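PDB 5ZI1: insecticidal crystal protein Cry7Cal, which is an insecticidal delta-endotoxin active against the locust Locusta migratoria manilensis, probably acting, as in its family, through receptor binding and membrane pore formation. Local coordinates for residues N461-D466 and E518-K523; I468-A473 and I592-F597; V524-A529 and L562-D567; Y528-D533 and E545-T550; S537-A542 and M577-K582. One frame throughout, in Å; residues are numbered along the deposited sequence.

Contact 1. Residues N461-D466 and E518-K523; sequences NKLYPD and EPQKIK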
# COMPACT_ATOMS: atom_id res chain seq x y z
N ASN A 461 12.57 -0.34 -12.26
CA ASN A 461 12.14 -1.68 -12.69
C ASN A 461 13.34 -2.61 -12.83
O ASN A 461 13.47 -3.38 -13.78
CB ASN A 461 11.32 -1.63 -13.98
CG ASN A 461 9.92 -1.13 -13.75
OD1 ASN A 461 9.47 -1.08 -12.60
ND2 ASN A 461 9.23 -0.74 -14.82
N LYS A 462 14.22 -2.54 -11.84
CA LYS A 462 15.42 -3.38 -11.83
C LYS A 462 15.05 -4.85 -11.71
O LYS A 462 14.20 -5.23 -10.89
CB LYS A 462 16.32 -2.96 -10.67
CG LYS A 462 17.62 -3.74 -10.57
CD LYS A 462 18.52 -3.22 -9.46
CE LYS A 462 19.83 -4.00 -9.43
NZ LYS A 462 20.53 -3.88 -8.13
N LEU A 463 15.69 -5.69 -12.53
CA LEU A 463 15.65 -7.13 -12.32
C LEU A 463 16.76 -7.50 -11.35
O LEU A 463 17.89 -7.02 -11.48
CB LEU A 463 15.83 -7.90 -13.63
CG LEU A 463 14.76 -7.70 -14.69
CD1 LEU A 463 14.95 -8.72 -15.79
CD2 LEU A 463 13.36 -7.77 -14.09
N TYR A 464 16.43 -8.33 -10.37
CA TYR A 464 17.43 -8.79 -9.43
C TYR A 464 17.81 -10.21 -9.79
O TYR A 464 16.99 -11.13 -9.63
CB TYR A 464 16.92 -8.71 -7.99
CG TYR A 464 16.49 -7.32 -7.58
CD1 TYR A 464 15.20 -6.88 -7.83
CD2 TYR A 464 17.39 -6.43 -6.98
CE1 TYR A 464 14.80 -5.61 -7.48
CE2 TYR A 464 16.99 -5.13 -6.62
CZ TYR A 464 15.69 -4.74 -6.88
OH TYR A 464 15.24 -3.48 -6.55
N PRO A 465 19.01 -10.44 -10.32
CA PRO A 465 19.55 -11.80 -10.31
C PRO A 465 19.64 -12.27 -8.86
O PRO A 465 19.76 -11.46 -7.94
CB PRO A 465 20.93 -11.65 -10.96
CG PRO A 465 21.28 -10.21 -10.74
CD PRO A 465 20.00 -9.45 -10.80
N ASP A 466 19.53 -13.58 -8.67
CA ASP A 466 19.52 -14.23 -7.37
C ASP A 466 18.26 -13.96 -6.56
O ASP A 466 18.20 -14.33 -5.37
CB ASP A 466 20.73 -13.84 -6.51
CG ASP A 466 22.03 -14.00 -7.25
OD1 ASP A 466 22.03 -14.38 -8.45
OD2 ASP A 466 23.08 -13.76 -6.61
N GLU A 518 23.82 -7.06 -16.89
CA GLU A 518 24.14 -8.14 -17.80
C GLU A 518 22.86 -8.73 -18.39
O GLU A 518 21.76 -8.51 -17.88
CB GLU A 518 24.92 -9.23 -17.05
CG GLU A 518 25.91 -8.70 -16.04
CD GLU A 518 27.35 -8.89 -16.49
OE1 GLU A 518 28.25 -8.28 -15.88
OE2 GLU A 518 27.60 -9.65 -17.45
N PRO A 519 22.97 -9.46 -19.51
CA PRO A 519 21.85 -10.29 -19.97
C PRO A 519 21.34 -11.19 -18.85
O PRO A 519 22.12 -11.72 -18.05
CB PRO A 519 22.47 -11.09 -21.11
CG PRO A 519 23.47 -10.15 -21.69
CD PRO A 519 24.05 -9.40 -20.51
N GLN A 520 20.02 -11.36 -18.82
CA GLN A 520 19.33 -12.04 -17.74
C GLN A 520 18.63 -13.28 -18.27
O GLN A 520 17.86 -13.21 -19.24
CB GLN A 520 18.31 -11.10 -17.08
CG GLN A 520 18.94 -9.97 -16.29
CD GLN A 520 19.50 -10.44 -14.97
OE1 GLN A 520 20.17 -11.47 -14.88
NE2 GLN A 520 19.24 -9.67 -13.91
N LYS A 521 18.91 -14.43 -17.65
CA LYS A 521 18.27 -15.69 -17.99
C LYS A 521 17.06 -15.86 -17.08
O LYS A 521 17.22 -16.10 -15.87
CB LYS A 521 19.27 -16.85 -17.85
N ILE A 522 15.86 -15.75 -17.65
CA ILE A 522 14.64 -15.53 -16.88
C ILE A 522 13.59 -16.61 -17.17
O ILE A 522 13.58 -17.25 -18.22
CB ILE A 522 14.03 -14.14 -17.16
CG1 ILE A 522 13.81 -13.98 -18.68
CG2 ILE A 522 14.90 -13.02 -16.51
CD1 ILE A 522 13.02 -12.72 -19.08
N LYS A 523 12.70 -16.77 -16.20
CA LYS A 523 11.35 -17.27 -16.41
C LYS A 523 10.43 -16.12 -16.01
O LYS A 523 10.73 -15.41 -15.04
CB LYS A 523 11.09 -18.50 -15.55
CG LYS A 523 11.38 -19.80 -16.23
CD LYS A 523 10.65 -20.94 -15.57
CE LYS A 523 11.33 -21.27 -14.25
NZ LYS A 523 10.77 -22.54 -13.72
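The flat amide of Gln520 meets the ring of Pro465 with its nitrogen. Gln520 NE2 lies 3.2 Å from Pro465 CD, a tight approach for a nitrogen and a carbon. Pro465 CG and CB follow at 3.8 Å and 3.9 Å from Gln520 NE2. The oxygen of the amide is less involved: Gln520 OE1 is 4.0 Å from Pro465 CB. The two side chains cross at about a right angle. The other flat group is the ring of Tyr464. One of its faces carries Lys462 CG, 4.2 Å above the plane and offset toward the rim. The Gln520 chain bends at the CB-CG bond (chi2 -75°), which sets CD on the side of the proline.

The contact lies where the chain enters the C-terminal domain, a beta sandwich of the jelly-roll type in three-domain Cry toxins, and joins that entry loop to a later strand. Residues 461-466 form a loop leading into strand 468-472. Residues 518-523 include the first residues of strand 521-530.

Leu463 CB also lies 3.9 Å from Gln520 NE2. The apolar touch is a loose one, Leu463 CD1 to Ile522 CG2 at 4.4 Å. The same leucine also packs on Phe597 and Ile471, in the buried part of the contact. The backbone of the loop is tied to the sheet by a hydrogen bond between Tyr464 N and Thr469 OG1.

Contact 2. Residues I468-A473 and I592-F597; sequences ITQIPA and IDKIEF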
# COMPACT_ATOMS: atom_id res chain seq x y z
N ILE A 468 13.68 -13.39 -6.86
CA ILE A 468 12.46 -13.24 -7.63
C ILE A 468 12.09 -11.77 -7.61
O ILE A 468 11.93 -11.17 -6.54
CB ILE A 468 11.33 -14.11 -7.07
CG1 ILE A 468 11.63 -15.60 -7.31
CG2 ILE A 468 10.05 -13.71 -7.73
CD1 ILE A 468 10.88 -16.55 -6.35
N THR A 469 12.00 -11.17 -8.79
CA THR A 469 11.64 -9.77 -8.90
C THR A 469 10.17 -9.71 -9.25
O THR A 469 9.76 -10.20 -10.31
CB THR A 469 12.49 -9.05 -9.94
OG1 THR A 469 13.87 -9.37 -9.71
CG2 THR A 469 12.31 -7.54 -9.79
N GLN A 470 9.37 -9.13 -8.36
CA GLN A 470 7.93 -9.08 -8.56
C GLN A 470 7.60 -7.64 -8.90
O GLN A 470 7.73 -6.74 -8.06
CB GLN A 470 7.17 -9.59 -7.34
CG GLN A 470 5.65 -9.63 -7.51
CD GLN A 470 4.92 -9.89 -6.20
OE1 GLN A 470 4.86 -9.01 -5.34
NE2 GLN A 470 4.38 -11.09 -6.03
N ILE A 471 7.20 -7.42 -10.15
CA ILE A 471 6.97 -6.10 -10.71
C ILE A 471 5.49 -6.00 -11.04
O ILE A 471 4.98 -6.80 -11.83
CB ILE A 471 7.82 -5.85 -11.97
CG1 ILE A 471 9.30 -6.06 -11.67
CG2 ILE A 471 7.54 -4.46 -12.50
CD1 ILE A 471 10.21 -5.70 -12.87
N PRO A 472 4.76 -5.05 -10.46
CA PRO A 472 3.34 -4.93 -10.77
C PRO A 472 3.15 -4.53 -12.21
O PRO A 472 3.95 -3.81 -12.79
CB PRO A 472 2.87 -3.83 -9.82
CG PRO A 472 3.79 -3.96 -8.66
CD PRO A 472 5.13 -4.30 -9.25
N ALA A 473 2.07 -5.03 -12.79
CA ALA A 473 1.73 -4.65 -14.15
C ALA A 473 1.62 -3.13 -14.28
O ALA A 473 1.93 -2.58 -15.34
CB ALA A 473 0.43 -5.34 -14.58
N ILE A 592 -4.42 -9.00 -14.78
CA ILE A 592 -2.99 -9.16 -14.59
C ILE A 592 -2.63 -8.39 -13.33
O ILE A 592 -2.85 -7.18 -13.24
CB ILE A 592 -2.18 -8.63 -15.79
CG1 ILE A 592 -2.67 -9.24 -17.10
CG2 ILE A 592 -0.68 -8.85 -15.57
CD1 ILE A 592 -2.38 -10.73 -17.26
N ASP A 593 -2.09 -9.10 -12.35
CA ASP A 593 -1.70 -8.46 -11.10
C ASP A 593 -0.20 -8.17 -11.13
O ASP A 593 0.20 -7.04 -11.42
CB ASP A 593 -2.11 -9.36 -9.93
CG ASP A 593 -1.53 -8.90 -8.60
OD1 ASP A 593 -1.29 -7.68 -8.44
OD2 ASP A 593 -1.31 -9.77 -7.73
N LYS A 594 0.63 -9.18 -10.88
CA LYS A 594 2.07 -9.01 -10.82
C LYS A 594 2.77 -9.76 -11.94
O LYS A 594 2.27 -10.78 -12.46
CB LYS A 594 2.63 -9.48 -9.47
CG LYS A 594 1.94 -8.88 -8.25
CD LYS A 594 2.23 -7.37 -8.10
CE LYS A 594 1.45 -6.77 -6.91
NZ LYS A 594 1.71 -7.50 -5.63
N ILE A 595 3.95 -9.25 -12.31
CA ILE A 595 4.85 -9.92 -13.24
C ILE A 595 6.07 -10.33 -12.45
O ILE A 595 6.70 -9.49 -11.80
CB ILE A 595 5.24 -9.01 -14.40
CG1 ILE A 595 4.01 -8.24 -14.87
CG2 ILE A 595 5.83 -9.84 -15.51
CD1 ILE A 595 3.01 -9.13 -15.52
N GLU A 596 6.40 -11.62 -12.48
CA GLU A 596 7.48 -12.13 -11.66
C GLU A 596 8.58 -12.70 -12.54
O GLU A 596 8.33 -13.62 -13.33
CB GLU A 596 6.98 -13.16 -10.65
CG GLU A 596 6.06 -12.55 -9.62
CD GLU A 596 5.43 -13.58 -8.73
OE1 GLU A 596 5.56 -14.79 -9.06
OE2 GLU A 596 4.81 -13.20 -7.70
N PHE A 597 9.77 -12.14 -12.39
CA PHE A 597 10.96 -12.56 -13.11
C PHE A 597 11.71 -13.53 -12.20
O PHE A 597 12.24 -13.13 -11.16
CB PHE A 597 11.79 -11.34 -13.50
CG PHE A 597 11.06 -10.43 -14.44
CD1 PHE A 597 10.18 -9.49 -13.97
CD2 PHE A 597 11.21 -10.57 -15.81
CE1 PHE A 597 9.47 -8.66 -14.84
CE2 PHE A 597 10.51 -9.75 -16.69
CZ PHE A 597 9.64 -8.80 -16.20
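Thr469 and Phe597 form one antiparallel hydrogen-bonded pair, and Ile471 and Ile595 form another. Each pair is joined by two N-H...O bonds. The straightest of the four runs from Ile471 N to Ile595 O, 2.7 Å and 176°. Beyond Pro472, Ala473 N donates to Asp593 O at 3.1 Å.

The polar contact is buried. Gln470 and Glu596 lie side by side and point the same way, their amide and carboxylate planes 17° apart. Gln470 NE2 donates to the anti lone pair of Glu596 OE2 at 2.7 Å. Tyr241 OH also bonds Glu596 OE2, and Arg525 makes a salt bridge to OE1, so both oxygens are held. Gln470 CG stands anti to the backbone N (chi1 -177°) and packs 3.6 Å from Glu596 CG and as far from Lys594 CB.

Apolar packing lies on the face of Ile471, Ile595 and Phe597. Ile471 CD1 touches Phe597 CE1 at 3.6 Å. Ile471 and Ile595 also touch Met512 and Phe510 of the facing sheet. Separately, at the end of the pairing, Ala473 CB meets Ile592 CG2 at 3.8 Å.

Asp593 and Lys594 both oppose Arg527, a classic beta bulge in one sheet of the jelly-roll sandwich of the C-terminal domain.

Contact 3. Residues V524-A529 and L562-D567; sequences VRVRYA and LTMGND
Met564 lies across from Val524 in a sheet of the jelly-roll sandwich, where strands 521-530 and 560-571 run antiparallel. Its CB sits 3.7 Å from Val524 O. CG turns toward strand 545-547 of the facing sheet and packs on Glu545. The turn about CG-SD (chi3 -68°) brings the methyl CE back over the first strand. There Met564 CE rests 3.6 Å from Val524 CG1 and equally far from Val526 CG2, bridging the two valines on the core side.

Val524 with Met564 and Val526 with Leu562 are hydrogen-bonded pairs, each with two bonds. The shortest of these four goes from Met564 N to Val524 O, 2.7 Å. Arg525 and Thr563 lie on the other face, with Arg525 CG 3.7 Å from Thr563 OG1. The end of Arg525 leads away, and its NE makes the salt bridge with Glu596.

Tyr528 and Leu562 cross at about a right angle, and Tyr528 CE1 lies 3.7 Å from Leu562 CB.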
# COMPACT_ATOMS: atom_id res chain seq x y z
N VAL A 524 9.35 -15.91 -16.75
CA VAL A 524 8.34 -14.92 -16.41
C VAL A 524 7.10 -15.64 -15.90
O VAL A 524 6.46 -16.40 -16.63
CB VAL A 524 8.01 -14.02 -17.61
CG1 VAL A 524 6.80 -13.12 -17.32
CG2 VAL A 524 9.20 -13.16 -17.97
N ARG A 525 6.75 -15.39 -14.64
CA ARG A 525 5.55 -15.93 -14.03
C ARG A 525 4.57 -14.79 -13.80
O ARG A 525 4.87 -13.85 -13.06
CB ARG A 525 5.88 -16.63 -12.72
CG ARG A 525 4.71 -17.36 -12.08
CD ARG A 525 5.21 -18.22 -10.94
NE ARG A 525 5.68 -17.41 -9.83
CZ ARG A 525 6.32 -17.89 -8.76
NH1 ARG A 525 6.58 -19.18 -8.66
NH2 ARG A 525 6.71 -17.08 -7.78
N VAL A 526 3.43 -14.86 -14.46
CA VAL A 526 2.36 -13.89 -14.29
C VAL A 526 1.39 -14.39 -13.22
O VAL A 526 1.01 -15.57 -13.21
CB VAL A 526 1.64 -13.65 -15.62
CG1 VAL A 526 0.45 -12.74 -15.40
CG2 VAL A 526 2.61 -13.07 -16.64
N ARG A 527 1.02 -13.51 -12.30
CA ARG A 527 -0.04 -13.77 -11.35
C ARG A 527 -1.31 -13.14 -11.92
O ARG A 527 -1.40 -11.90 -12.02
CB ARG A 527 0.31 -13.20 -9.98
CG ARG A 527 -0.80 -13.29 -8.95
CD ARG A 527 -0.27 -13.00 -7.56
NE ARG A 527 -1.13 -13.58 -6.54
CZ ARG A 527 -2.20 -12.97 -6.02
NH1 ARG A 527 -2.55 -11.76 -6.44
NH2 ARG A 527 -2.93 -13.60 -5.09
N TYR A 528 -2.26 -13.98 -12.33
CA TYR A 528 -3.37 -13.57 -13.18
C TYR A 528 -4.68 -14.19 -12.70
O TYR A 528 -4.71 -15.07 -11.84
CB TYR A 528 -3.14 -13.97 -14.64
CG TYR A 528 -3.53 -15.40 -14.89
CD1 TYR A 528 -2.72 -16.44 -14.48
CD2 TYR A 528 -4.73 -15.72 -15.51
CE1 TYR A 528 -3.09 -17.77 -14.68
CE2 TYR A 528 -5.11 -17.03 -15.72
CZ TYR A 528 -4.29 -18.06 -15.31
OH TYR A 528 -4.65 -19.38 -15.52
N ALA A 529 -5.77 -13.71 -13.29
CA ALA A 529 -7.10 -14.26 -13.10
C ALA A 529 -7.84 -14.15 -14.42
O ALA A 529 -7.60 -13.21 -15.18
CB ALA A 529 -7.86 -13.53 -11.99
N LEU A 562 0.95 -18.47 -13.90
CA LEU A 562 1.16 -18.90 -15.27
C LEU A 562 2.61 -18.62 -15.61
O LEU A 562 3.03 -17.46 -15.62
CB LEU A 562 0.22 -18.14 -16.21
CG LEU A 562 0.40 -18.28 -17.72
CD1 LEU A 562 -0.84 -17.83 -18.31
CD2 LEU A 562 1.52 -17.38 -18.29
N THR A 563 3.36 -19.66 -15.95
CA THR A 563 4.79 -19.53 -16.15
C THR A 563 5.14 -19.59 -17.63
O THR A 563 4.70 -20.50 -18.34
CB THR A 563 5.52 -20.61 -15.36
OG1 THR A 563 5.13 -20.52 -13.99
CG2 THR A 563 7.03 -20.45 -15.48
N MET A 564 5.92 -18.62 -18.09
CA MET A 564 6.44 -18.60 -19.44
C MET A 564 7.94 -18.77 -19.38
O MET A 564 8.62 -18.09 -18.60
CB MET A 564 6.05 -17.31 -20.16
CG MET A 564 4.59 -17.22 -20.47
SD MET A 564 4.08 -15.56 -20.92
CE MET A 564 4.33 -14.80 -19.32
N GLY A 565 8.47 -19.65 -20.21
CA GLY A 565 9.86 -20.02 -20.15
C GLY A 565 10.13 -21.37 -19.53
O GLY A 565 11.27 -21.64 -19.15
N ASN A 566 9.11 -22.22 -19.39
CA ASN A 566 9.34 -23.58 -18.94
C ASN A 566 9.91 -24.46 -20.05
O ASN A 566 10.71 -25.36 -19.77
CB ASN A 566 8.04 -24.18 -18.39
CG ASN A 566 7.77 -23.78 -16.95
OD1 ASN A 566 8.69 -23.49 -16.19
ND2 ASN A 566 6.49 -23.79 -16.57
N ASP A 567 9.53 -24.20 -21.31
CA ASP A 567 10.13 -24.93 -22.42
C ASP A 567 11.61 -24.55 -22.58
O ASP A 567 12.49 -25.42 -22.51
CB ASP A 567 9.36 -24.66 -23.72
CG ASP A 567 7.88 -25.09 -23.64
OD1 ASP A 567 7.52 -25.83 -22.69
OD2 ASP A 567 7.08 -24.71 -24.52

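Contact 4. Residues Y528-D533 and E545-T550; sequences YAATGD and EYFTAT
The ring of Phe547 meets Tyr528, Ala530 and Gly532 obliquely. This packing joins the two sheets of the jelly-roll sandwich near one end: strand 521-530 belongs to one sheet, and strand 545-547 is an outermost strand of the other. Phe547 CG lies between the backbone N and the carbonyl carbon (chi1 61°), the crowded position, which places it on the side of strand 521-530. Phe547 CD1 is 3.8 Å from Tyr528 CE2, and the two ring planes are 65° apart. Phe547 CE1 touches Ala530 CB, also at 3.8 Å, and comes to 3.5 Å from Gly532 O. Ile590 packs on the same phenylalanine.

On the more exposed side, Ala549 N makes a weak hydrogen bond to Asp533 OD1. A water lies between them, but its 2.5 Å approach to Asp533 OD1 is short enough to be doubtful.

Thr550 ties the loop after Phe547 to the end of strand 521-530. Thr550 N donates to Ala530 O at 2.8 Å. In return, Ala530 N donates to Thr550 OG1 at 3.1 Å, and that hydroxyl also bonds Lys558 O. Thr550 CG2 packs 3.7 Å from Tyr528 OH. Tyr528 OH donates a hydrogen bond to Thr548 O, 2.8 Å away, on a lone pair in the carbonyl plane.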
# COMPACT_ATOMS: atom_id res chain seq x y z
N TYR A 528 -2.26 -13.98 -12.33
CA TYR A 528 -3.37 -13.57 -13.18
C TYR A 528 -4.68 -14.19 -12.70
O TYR A 528 -4.71 -15.07 -11.84
CB TYR A 528 -3.14 -13.97 -14.64
CG TYR A 528 -3.53 -15.40 -14.89
CD1 TYR A 528 -2.72 -16.44 -14.48
CD2 TYR A 528 -4.73 -15.72 -15.51
CE1 TYR A 528 -3.09 -17.77 -14.68
CE2 TYR A 528 -5.11 -17.03 -15.72
CZ TYR A 528 -4.29 -18.06 -15.31
OH TYR A 528 -4.65 -19.38 -15.52
N ALA A 529 -5.77 -13.71 -13.29
CA ALA A 529 -7.10 -14.26 -13.10
C ALA A 529 -7.84 -14.15 -14.42
O ALA A 529 -7.60 -13.21 -15.18
CB ALA A 529 -7.86 -13.53 -11.99
N ALA A 530 -8.71 -15.12 -14.70
CA ALA A 530 -9.38 -15.14 -15.99
C ALA A 530 -10.69 -15.90 -15.86
O ALA A 530 -10.80 -16.83 -15.06
CB ALA A 530 -8.49 -15.77 -17.08
N THR A 531 -11.67 -15.48 -16.66
CA THR A 531 -12.99 -16.09 -16.77
C THR A 531 -13.08 -17.09 -17.91
O THR A 531 -14.14 -17.69 -18.11
CB THR A 531 -14.06 -15.02 -16.97
OG1 THR A 531 -13.70 -14.21 -18.10
CG2 THR A 531 -14.18 -14.12 -15.73
N GLY A 532 -12.00 -17.25 -18.68
CA GLY A 532 -11.98 -18.20 -19.78
C GLY A 532 -10.55 -18.54 -20.12
O GLY A 532 -9.60 -18.04 -19.51
N ASP A 533 -10.41 -19.38 -21.14
CA ASP A 533 -9.13 -19.92 -21.56
C ASP A 533 -8.49 -19.01 -22.60
O ASP A 533 -9.17 -18.30 -23.35
CB ASP A 533 -9.30 -21.33 -22.15
CG ASP A 533 -10.23 -22.23 -21.31
OD1 ASP A 533 -10.31 -22.05 -20.07
OD2 ASP A 533 -10.87 -23.13 -21.90
N GLU A 545 2.16 -19.28 -23.89
CA GLU A 545 1.70 -20.23 -22.88
C GLU A 545 0.18 -20.20 -22.77
O GLU A 545 -0.41 -19.14 -22.50
CB GLU A 545 2.35 -19.94 -21.52
CG GLU A 545 2.24 -21.11 -20.52
CD GLU A 545 3.05 -22.35 -20.92
OE1 GLU A 545 2.75 -23.44 -20.37
OE2 GLU A 545 3.97 -22.26 -21.77
N TYR A 546 -0.45 -21.35 -22.97
CA TYR A 546 -1.89 -21.49 -22.77
C TYR A 546 -2.23 -21.40 -21.29
O TYR A 546 -1.55 -22.00 -20.45
CB TYR A 546 -2.34 -22.83 -23.35
CG TYR A 546 -3.78 -23.25 -23.13
CD1 TYR A 546 -4.78 -22.80 -23.97
CD2 TYR A 546 -4.12 -24.14 -22.12
CE1 TYR A 546 -6.11 -23.20 -23.79
CE2 TYR A 546 -5.44 -24.56 -21.94
CZ TYR A 546 -6.43 -24.08 -22.78
OH TYR A 546 -7.75 -24.48 -22.63
N PHE A 547 -3.29 -20.65 -20.95
CA PHE A 547 -3.81 -20.58 -19.59
C PHE A 547 -5.29 -20.95 -19.53
O PHE A 547 -6.04 -20.71 -20.47
CB PHE A 547 -3.65 -19.18 -18.96
CG PHE A 547 -4.40 -18.10 -19.70
CD1 PHE A 547 -5.71 -17.79 -19.37
CD2 PHE A 547 -3.79 -17.42 -20.73
CE1 PHE A 547 -6.40 -16.82 -20.08
CE2 PHE A 547 -4.47 -16.45 -21.44
CZ PHE A 547 -5.77 -16.14 -21.11
N THR A 548 -5.71 -21.45 -18.37
CA THR A 548 -7.10 -21.82 -18.13
C THR A 548 -7.78 -20.82 -17.21
O THR A 548 -7.14 -19.97 -16.57
CB THR A 548 -7.21 -23.21 -17.53
OG1 THR A 548 -6.48 -23.23 -16.29
CG2 THR A 548 -6.65 -24.29 -18.50
N ALA A 549 -9.10 -20.95 -17.13
CA ALA A 549 -9.92 -20.07 -16.31
C ALA A 549 -9.62 -20.28 -14.84
O ALA A 549 -9.28 -21.38 -14.40
CB ALA A 549 -11.40 -20.31 -16.58
N THR A 550 -9.73 -19.21 -14.07
CA THR A 550 -9.62 -19.31 -12.62
C THR A 550 -10.91 -18.96 -11.90
O THR A 550 -10.99 -19.16 -10.69
CB THR A 550 -8.49 -18.40 -12.12
OG1 THR A 550 -8.87 -17.02 -12.31
CG2 THR A 550 -7.20 -18.70 -12.90
O HOH W 1 -11.05 -23.30 -18.07

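Contact 5. Residues S537-A542 and M577-K582; sequences SFSGIA and MLYIIK
Met577 is gripped by Ser539 at both ends of its backbone. Met577 N donates to Ser539 OG at 2.8 Å, and Ser539 N donates to Met577 O at 3.0 Å. That carbonyl oxygen also lies over one face of the Phe538 ring, 3.5 Å above the plane and offset toward the rim. Leu578 follows on the buried face. Its CB touches Phe538 CD1 at 3.9 Å, and the two side chains cross at about a right angle.

Tyr579 pairs with Ser537 through two backbone bonds, the shorter from Tyr579 N to Ser537 O at 2.7 Å. Its CB packs 4.0 Å from Ser537 CB. At its far end, Tyr579 OH shares a water with Ser539 OG. Ile581 then reaches back, its CD1 4.3 Å from Ser537 CB.

Strand 534-538 leaves this pairing by a type II beta turn from Phe538 to Ile541. The arrangement is antiparallel strand pairing in the second sheet of the jelly-roll sandwich.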
# COMPACT_ATOMS: atom_id res chain seq x y z
N SER A 537 1.72 -14.26 -23.94
CA SER A 537 3.08 -14.22 -24.45
C SER A 537 3.81 -13.01 -23.87
O SER A 537 3.19 -11.98 -23.56
CB SER A 537 3.10 -14.15 -25.98
OG SER A 537 4.42 -13.97 -26.46
N PHE A 538 5.13 -13.13 -23.75
CA PHE A 538 5.93 -12.07 -23.15
C PHE A 538 7.25 -11.94 -23.89
O PHE A 538 7.80 -12.92 -24.40
CB PHE A 538 6.16 -12.34 -21.65
CG PHE A 538 6.57 -11.13 -20.88
CD1 PHE A 538 5.62 -10.27 -20.35
CD2 PHE A 538 7.91 -10.84 -20.68
CE1 PHE A 538 5.99 -9.14 -19.65
CE2 PHE A 538 8.29 -9.71 -19.97
CZ PHE A 538 7.33 -8.87 -19.46
N SER A 539 7.74 -10.70 -23.98
CA SER A 539 8.98 -10.44 -24.71
C SER A 539 10.09 -11.32 -24.18
O SER A 539 10.14 -11.66 -23.00
CB SER A 539 9.39 -8.97 -24.57
OG SER A 539 8.51 -8.13 -25.30
N GLY A 540 11.01 -11.68 -25.07
CA GLY A 540 12.17 -12.44 -24.68
C GLY A 540 11.93 -13.91 -24.44
O GLY A 540 12.88 -14.64 -24.14
N ILE A 541 10.68 -14.36 -24.52
CA ILE A 541 10.35 -15.76 -24.32
C ILE A 541 9.72 -16.29 -25.59
O ILE A 541 8.77 -15.70 -26.11
CB ILE A 541 9.41 -15.96 -23.12
CG1 ILE A 541 10.19 -15.63 -21.85
CG2 ILE A 541 8.90 -17.40 -23.09
CD1 ILE A 541 9.36 -15.43 -20.68
N ALA A 542 10.29 -17.38 -26.10
CA ALA A 542 9.95 -17.86 -27.43
C ALA A 542 8.52 -18.41 -27.49
O ALA A 542 7.74 -18.00 -28.35
CB ALA A 542 10.96 -18.92 -27.87
N MET A 577 7.02 -6.54 -23.52
CA MET A 577 5.61 -6.44 -23.83
C MET A 577 4.93 -7.71 -23.38
O MET A 577 5.49 -8.80 -23.51
CB MET A 577 5.38 -6.21 -25.32
CG MET A 577 5.12 -4.76 -25.69
SD MET A 577 6.40 -3.95 -26.65
CE MET A 577 7.89 -4.49 -25.82
N LEU A 578 3.74 -7.57 -22.80
CA LEU A 578 2.86 -8.70 -22.54
C LEU A 578 1.81 -8.72 -23.63
O LEU A 578 1.31 -7.67 -24.04
CB LEU A 578 2.19 -8.63 -21.17
CG LEU A 578 1.40 -9.89 -20.77
CD1 LEU A 578 1.69 -10.30 -19.34
CD2 LEU A 578 -0.09 -9.72 -20.98
N TYR A 579 1.49 -9.92 -24.11
CA TYR A 579 0.55 -10.09 -25.20
C TYR A 579 -0.53 -11.08 -24.80
O TYR A 579 -0.28 -12.01 -24.03
CB TYR A 579 1.23 -10.62 -26.48
CG TYR A 579 2.39 -9.81 -26.98
CD1 TYR A 579 3.66 -9.98 -26.46
CD2 TYR A 579 2.23 -8.89 -28.00
CE1 TYR A 579 4.73 -9.25 -26.93
CE2 TYR A 579 3.30 -8.15 -28.48
CZ TYR A 579 4.55 -8.34 -27.94
OH TYR A 579 5.63 -7.61 -28.40
N ILE A 580 -1.72 -10.87 -25.33
CA ILE A 580 -2.79 -11.85 -25.33
C ILE A 580 -3.04 -12.20 -26.78
O ILE A 580 -3.37 -11.32 -27.58
CB ILE A 580 -4.08 -11.31 -24.67
CG1 ILE A 580 -3.85 -10.99 -23.20
CG2 ILE A 580 -5.22 -12.31 -24.85
CD1 ILE A 580 -3.50 -12.19 -22.35
N ILE A 581 -2.90 -13.48 -27.12
CA ILE A 581 -3.10 -13.92 -28.50
C ILE A 581 -4.60 -14.00 -28.71
O ILE A 581 -5.24 -15.00 -28.33
CB ILE A 581 -2.39 -15.25 -28.78
CG1 ILE A 581 -0.96 -15.20 -28.25
CG2 ILE A 581 -2.41 -15.57 -30.27
CD1 ILE A 581 -0.15 -14.02 -28.77
N LYS A 582 -5.18 -12.96 -29.32
CA LYS A 582 -6.64 -12.87 -29.45
C LYS A 582 -7.22 -14.12 -30.10
O LYS A 582 -8.19 -14.69 -29.60
CB LYS A 582 -7.04 -11.63 -30.25
CG LYS A 582 -6.89 -10.32 -29.52
CD LYS A 582 -7.50 -9.17 -30.32
CE LYS A 582 -8.97 -8.99 -30.01
NZ LYS A 582 -9.89 -9.57 -31.01
O HOH W 2 8.22 -8.50 -28.12

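All five contacts lie in the C-terminal domain or its entry loop. Contacts 2 and 3 pair neighbouring strands of one sheet, with strands 589-599 and 521-530 side by side; their centres are about 10 Å apart. Contact 5 belongs to the other sheet. Its Phe538 and Leu578 pack on Ile595 of contact 2, and Phe538 also meets Val524 of contact 3, so the two sheets share a core. Contact 4 joins the sheets near one end, its centre about 26 Å from that of contact 1. Along the chain, the segments of contacts 1 and 2 alternate. Contacts 3, 4 and 5 all fall between the strands of contact 2; its pairing joins strand 468-472, early in the domain, to strand 589-599, near its end.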